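Local coordinates for GTP-binding protein (Thermus thermophilus, PDB 2DBY) that binds guanine nucleotide, probably hydrolyses ATP, and is thought to associate with the 70S ribosome and its large subunit, at residues A[277-289]-A[298-310]. Sequence-based numbering, arbitrary orientation.
Sequences AGYRALDLLTFFT and WTVRRGTKAPRAA
F287 and W298 pack together on one face of the antiparallel hairpin 284-290/295-301, consistent with the TGS, ubiquitin-like part of YchF/OLA1 proteins. F287 CG stands between the backbone N and the carbonyl carbon (chi1 75°), which brings the ring under W298 CB, 3.5 Å from its centroid, a CH-pi contact. The five-membered ring of W298 is nearly parallel to the phenyl (14°) but slid aside. V300 CG1 meets the phenyl edge, and A309 CB lies 3.9 Å from F287 CE2. Cutting F287 back to an alanine is likely to open a gap between W298, V300 and A309. On the same face, L285 CD1 presses closely on V300 CG2. Main-chain hydrogen bonds join L285 with V300 and F287 with W298.

At one end, W298 NE1 gives T289 OG1 a straight 2.9 Å bond in the indole plane. On the opposite face, T299 OG1 and Y279 OH share a 2.7 Å hydrogen bond. Y279 OH also hydrogen-bonds T286 OG1, and T299 OG1 hydrogen-bonds T69. At the other end, R302 NH1 reaches D283 OD2 from above the carboxylate plane, a salt bridge with a bent hydrogen bond (136°). The chemistry implies an apolar face packed against helix 306-313, with polar pairs opposite and at the ends.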
loop_
_atom_site.group_PDB
_atom_site.type_symbol
_atom_site.label_atom_id
_atom_site.label_comp_id
_atom_site.label_asym_id
_atom_site.label_seq_id
_atom_site.Cartn_x
_atom_site.Cartn_y
_atom_site.Cartn_z
ATOM N N ALA A 277 2.504 6.327 -0.311
ATOM C CA ALA A 277 3.570 5.445 0.169
ATOM C C ALA A 277 2.975 4.043 0.340
ATOM O O ALA A 277 3.629 3.045 0.038
ATOM C CB ALA A 277 4.152 5.946 1.506
ATOM N N GLY A 278 1.724 3.983 0.798
ATOM C CA GLY A 278 1.074 2.686 0.963
ATOM C C GLY A 278 0.828 2.032 -0.393
ATOM O O GLY A 278 0.974 0.828 -0.556
ATOM N N TYR A 279 0.442 2.836 -1.377
ATOM C CA TYR A 279 0.183 2.325 -2.721
ATOM C C TYR A 279 1.457 1.659 -3.232
ATOM O O TYR A 279 1.409 0.562 -3.790
ATOM C CB TYR A 279 -0.198 3.481 -3.660
ATOM C CG TYR A 279 -1.206 3.129 -4.744
ATOM C CD1 TYR A 279 -2.500 2.711 -4.409
ATOM C CD2 TYR A 279 -0.902 3.314 -6.099
ATOM C CE1 TYR A 279 -3.466 2.502 -5.386
ATOM C CE2 TYR A 279 -1.867 3.109 -7.091
ATOM C CZ TYR A 279 -3.144 2.710 -6.724
ATOM O OH TYR A 279 -4.118 2.553 -7.671
ATOM N N ARG A 280 2.599 2.320 -3.029
ATOM C CA ARG A 280 3.879 1.768 -3.468
ATOM C C ARG A 280 4.247 0.512 -2.694
ATOM O O ARG A 280 4.725 -0.463 -3.269
ATOM C CB ARG A 280 5.018 2.794 -3.307
ATOM C CG ARG A 280 4.931 3.989 -4.277
ATOM C CD ARG A 280 6.206 4.826 -4.227
ATOM N NE ARG A 280 6.367 5.534 -2.955
ATOM C CZ ARG A 280 5.801 6.709 -2.673
ATOM N NH1 ARG A 280 5.034 7.325 -3.566
ATOM N NH2 ARG A 280 6.013 7.275 -1.505
ATOM N N ALA A 281 4.020 0.532 -1.385
ATOM C CA ALA A 281 4.360 -0.617 -0.547
ATOM C C ALA A 281 3.570 -1.842 -0.966
ATOM O O ALA A 281 4.093 -2.972 -0.955
ATOM C CB ALA A 281 4.082 -0.297 0.935
ATOM N N LEU A 282 2.310 -1.637 -1.328
ATOM C CA LEU A 282 1.441 -2.735 -1.739
ATOM C C LEU A 282 1.677 -3.123 -3.211
ATOM O O LEU A 282 1.015 -4.026 -3.732
ATOM C CB LEU A 282 -0.036 -2.364 -1.518
ATOM C CG LEU A 282 -0.447 -2.158 -0.049
ATOM C CD1 LEU A 282 -1.879 -1.602 0.060
ATOM C CD2 LEU A 282 -0.328 -3.469 0.685
ATOM N N ASP A 283 2.624 -2.438 -3.853
ATOM C CA ASP A 283 2.990 -2.664 -5.265
ATOM C C ASP A 283 1.783 -2.539 -6.186
ATOM O O ASP A 283 1.537 -3.398 -7.033
ATOM C CB ASP A 283 3.599 -4.053 -5.437
ATOM C CG ASP A 283 4.395 -4.189 -6.727
ATOM O OD1 ASP A 283 4.663 -5.342 -7.127
ATOM O OD2 ASP A 283 4.765 -3.155 -7.336
ATOM N N LEU A 284 1.050 -1.444 -6.043
ATOM C CA LEU A 284 -0.161 -1.257 -6.826
ATOM C C LEU A 284 -0.014 -0.257 -7.954
ATOM O O LEU A 284 0.921 0.548 -7.975
ATOM C CB LEU A 284 -1.277 -0.786 -5.901
ATOM C CG LEU A 284 -1.510 -1.675 -4.682
ATOM C CD1 LEU A 284 -2.534 -1.002 -3.773
ATOM C CD2 LEU A 284 -1.986 -3.057 -5.141
ATOM N N LEU A 285 -0.946 -0.327 -8.900
ATOM C CA LEU A 285 -0.972 0.627 -10.011
ATOM C C LEU A 285 -2.420 0.981 -10.297
ATOM O O LEU A 285 -3.347 0.239 -9.944
ATOM C CB LEU A 285 -0.259 0.070 -11.257
ATOM C CG LEU A 285 -0.622 -1.268 -11.894
ATOM C CD1 LEU A 285 -1.837 -1.096 -12.801
ATOM C CD2 LEU A 285 0.586 -1.778 -12.711
ATOM N N THR A 286 -2.614 2.149 -10.903
ATOM C CA THR A 286 -3.927 2.650 -11.238
ATOM C C THR A 286 -4.206 2.541 -12.734
ATOM O O THR A 286 -3.322 2.848 -13.533
ATOM C CB THR A 286 -4.033 4.169 -10.915
ATOM O OG1 THR A 286 -3.764 4.388 -9.521
ATOM C CG2 THR A 286 -5.413 4.712 -11.282
ATOM N N PHE A 287 -5.399 2.071 -13.109
ATOM C CA PHE A 287 -5.786 2.113 -14.529
ATOM C C PHE A 287 -7.137 2.830 -14.519
ATOM O O PHE A 287 -7.800 2.907 -13.464
ATOM C CB PHE A 287 -5.845 0.716 -15.198
ATOM C CG PHE A 287 -7.038 -0.124 -14.830
ATOM C CD1 PHE A 287 -8.282 0.097 -15.425
ATOM C CD2 PHE A 287 -6.905 -1.178 -13.925
ATOM C CE1 PHE A 287 -9.378 -0.721 -15.127
ATOM C CE2 PHE A 287 -7.991 -1.992 -13.624
ATOM C CZ PHE A 287 -9.228 -1.768 -14.222
ATOM N N PHE A 288 -7.543 3.389 -15.661
ATOM C CA PHE A 288 -8.782 4.151 -15.716
ATOM C C PHE A 288 -9.802 3.643 -16.718
ATOM O O PHE A 288 -9.454 2.946 -17.658
ATOM C CB PHE A 288 -8.503 5.614 -16.164
ATOM C CG PHE A 288 -7.489 6.341 -15.324
ATOM C CD1 PHE A 288 -6.150 6.367 -15.690
ATOM C CD2 PHE A 288 -7.885 7.007 -14.167
ATOM C CE1 PHE A 288 -5.200 7.057 -14.904
ATOM C CE2 PHE A 288 -6.955 7.695 -13.374
ATOM C CZ PHE A 288 -5.605 7.719 -13.749
ATOM N N THR A 289 -11.060 3.988 -16.479
ATOM C CA THR A 289 -12.103 3.758 -17.481
ATOM C C THR A 289 -12.560 5.207 -17.688
ATOM O O THR A 289 -12.726 5.966 -16.721
ATOM C CB THR A 289 -13.239 2.819 -17.018
ATOM O OG1 THR A 289 -13.784 3.235 -15.763
ATOM C CG2 THR A 289 -12.707 1.414 -16.934
ATOM N N TRP A 298 -9.132 2.739 -11.116
ATOM C CA TRP A 298 -9.207 1.375 -10.596
ATOM C C TRP A 298 -7.820 0.958 -10.154
ATOM O O TRP A 298 -6.820 1.421 -10.695
ATOM C CB TRP A 298 -9.704 0.413 -11.679
ATOM C CG TRP A 298 -11.005 0.804 -12.271
ATOM C CD1 TRP A 298 -11.213 1.667 -13.320
ATOM C CD2 TRP A 298 -12.292 0.325 -11.887
ATOM N NE1 TRP A 298 -12.556 1.742 -13.612
ATOM C CE2 TRP A 298 -13.241 0.928 -12.748
ATOM C CE3 TRP A 298 -12.743 -0.562 -10.899
ATOM C CZ2 TRP A 298 -14.618 0.668 -12.648
ATOM C CZ3 TRP A 298 -14.126 -0.819 -10.804
ATOM C CH2 TRP A 298 -15.034 -0.203 -11.675
ATOM N N THR A 299 -7.758 0.055 -9.180
ATOM C CA THR A 299 -6.477 -0.399 -8.631
ATOM C C THR A 299 -6.279 -1.911 -8.749
ATOM O O THR A 299 -7.184 -2.681 -8.446
ATOM C CB THR A 299 -6.398 -0.057 -7.121
ATOM O OG1 THR A 299 -6.477 1.359 -6.957
ATOM C CG2 THR A 299 -5.094 -0.568 -6.499
ATOM N N VAL A 300 -5.107 -2.304 -9.231
ATOM C CA VAL A 300 -4.718 -3.706 -9.333
ATOM C C VAL A 300 -3.252 -3.824 -8.956
ATOM O O VAL A 300 -2.497 -2.850 -9.011
ATOM C CB VAL A 300 -4.881 -4.288 -10.763
ATOM C CG1 VAL A 300 -6.345 -4.326 -11.134
ATOM C CG2 VAL A 300 -4.080 -3.505 -11.751
ATOM N N ARG A 301 -2.839 -5.026 -8.570
ATOM C CA ARG A 301 -1.446 -5.259 -8.220
ATOM C C ARG A 301 -0.586 -5.259 -9.484
ATOM O O ARG A 301 -1.025 -5.692 -10.553
ATOM C CB ARG A 301 -1.335 -6.613 -7.500
ATOM C CG ARG A 301 -2.170 -6.691 -6.239
ATOM C CD ARG A 301 -2.328 -8.125 -5.753
ATOM N NE ARG A 301 -2.858 -8.171 -4.396
ATOM C CZ ARG A 301 -3.091 -9.292 -3.716
ATOM N NH1 ARG A 301 -2.844 -10.472 -4.271
ATOM N NH2 ARG A 301 -3.555 -9.232 -2.474
ATOM N N ARG A 302 0.627 -4.749 -9.381
ATOM C CA ARG A 302 1.522 -4.748 -10.521
ATOM C C ARG A 302 1.696 -6.206 -10.951
ATOM O O ARG A 302 1.939 -7.083 -10.115
ATOM C CB ARG A 302 2.870 -4.133 -10.130
ATOM C CG ARG A 302 3.942 -4.205 -11.222
ATOM C CD ARG A 302 5.091 -3.228 -10.953
ATOM N NE ARG A 302 4.769 -1.861 -11.382
ATOM C CZ ARG A 302 3.996 -1.006 -10.711
ATOM N NH1 ARG A 302 3.453 -1.357 -9.552
ATOM N NH2 ARG A 302 3.756 0.205 -11.211
ATOM N N GLY A 303 1.540 -6.464 -12.249
ATOM C CA GLY A 303 1.674 -7.817 -12.759
ATOM C C GLY A 303 0.347 -8.363 -13.251
ATOM O O GLY A 303 0.305 -9.341 -14.000
ATOM N N THR A 304 -0.735 -7.719 -12.826
ATOM C CA THR A 304 -2.094 -8.093 -13.204
ATOM C C THR A 304 -2.305 -7.927 -14.716
ATOM O O THR A 304 -1.972 -6.884 -15.287
ATOM C CB THR A 304 -3.129 -7.213 -12.448
ATOM O OG1 THR A 304 -2.984 -7.411 -11.033
ATOM C CG2 THR A 304 -4.564 -7.571 -12.863
ATOM N N LYS A 305 -2.844 -8.964 -15.354
ATOM C CA LYS A 305 -3.109 -8.957 -16.801
ATOM C C LYS A 305 -4.459 -8.339 -17.122
ATOM O O LYS A 305 -5.315 -8.190 -16.247
ATOM C CB LYS A 305 -3.113 -10.378 -17.362
ATOM C CG LYS A 305 -1.949 -11.233 -16.951
ATOM C CD LYS A 305 -0.681 -10.818 -17.625
ATOM C CE LYS A 305 0.306 -11.981 -17.626
ATOM N NZ LYS A 305 1.554 -11.623 -18.341
ATOM N N ALA A 306 -4.661 -8.036 -18.401
ATOM C CA ALA A 306 -5.893 -7.402 -18.864
ATOM C C ALA A 306 -7.184 -8.086 -18.401
ATOM O O ALA A 306 -8.114 -7.422 -17.969
ATOM C CB ALA A 306 -5.862 -7.285 -20.388
ATOM N N PRO A 307 -7.258 -9.432 -18.493
ATOM C CA PRO A 307 -8.468 -10.147 -18.067
ATOM C C PRO A 307 -8.822 -9.933 -16.599
ATOM O O PRO A 307 -9.977 -9.680 -16.260
ATOM C CB PRO A 307 -8.130 -11.613 -18.361
ATOM C CG PRO A 307 -7.149 -11.512 -19.506
ATOM C CD PRO A 307 -6.280 -10.353 -19.097
ATOM N N ARG A 308 -7.831 -10.055 -15.718
ATOM C CA ARG A 308 -8.096 -9.860 -14.304
ATOM C C ARG A 308 -8.442 -8.403 -14.071
ATOM O O ARG A 308 -9.318 -8.083 -13.270
ATOM C CB ARG A 308 -6.888 -10.247 -13.460
ATOM C CG ARG A 308 -7.104 -10.011 -11.965
ATOM C CD ARG A 308 -5.957 -10.598 -11.178
ATOM N NE ARG A 308 -6.003 -12.058 -11.194
ATOM C CZ ARG A 308 -4.947 -12.845 -11.009
ATOM N NH1 ARG A 308 -3.747 -12.311 -10.800
ATOM N NH2 ARG A 308 -5.093 -14.164 -11.014
ATOM N N ALA A 309 -7.765 -7.516 -14.784
ATOM C CA ALA A 309 -8.061 -6.091 -14.644
ATOM C C ALA A 309 -9.532 -5.859 -15.003
ATOM O O ALA A 309 -10.271 -5.166 -14.279
ATOM C CB ALA A 309 -7.150 -5.273 -15.563
ATOM N N ALA A 310 -9.954 -6.445 -16.124
ATOM C CA ALA A 310 -11.342 -6.324 -16.579
ATOM C C ALA A 310 -12.295 -6.840 -15.519
ATOM O O ALA A 310 -13.392 -6.313 -15.353
ATOM C CB ALA A 310 -11.550 -7.113 -17.885
HETATM O O HOH W 1 2.583 -7.102 -7.355
#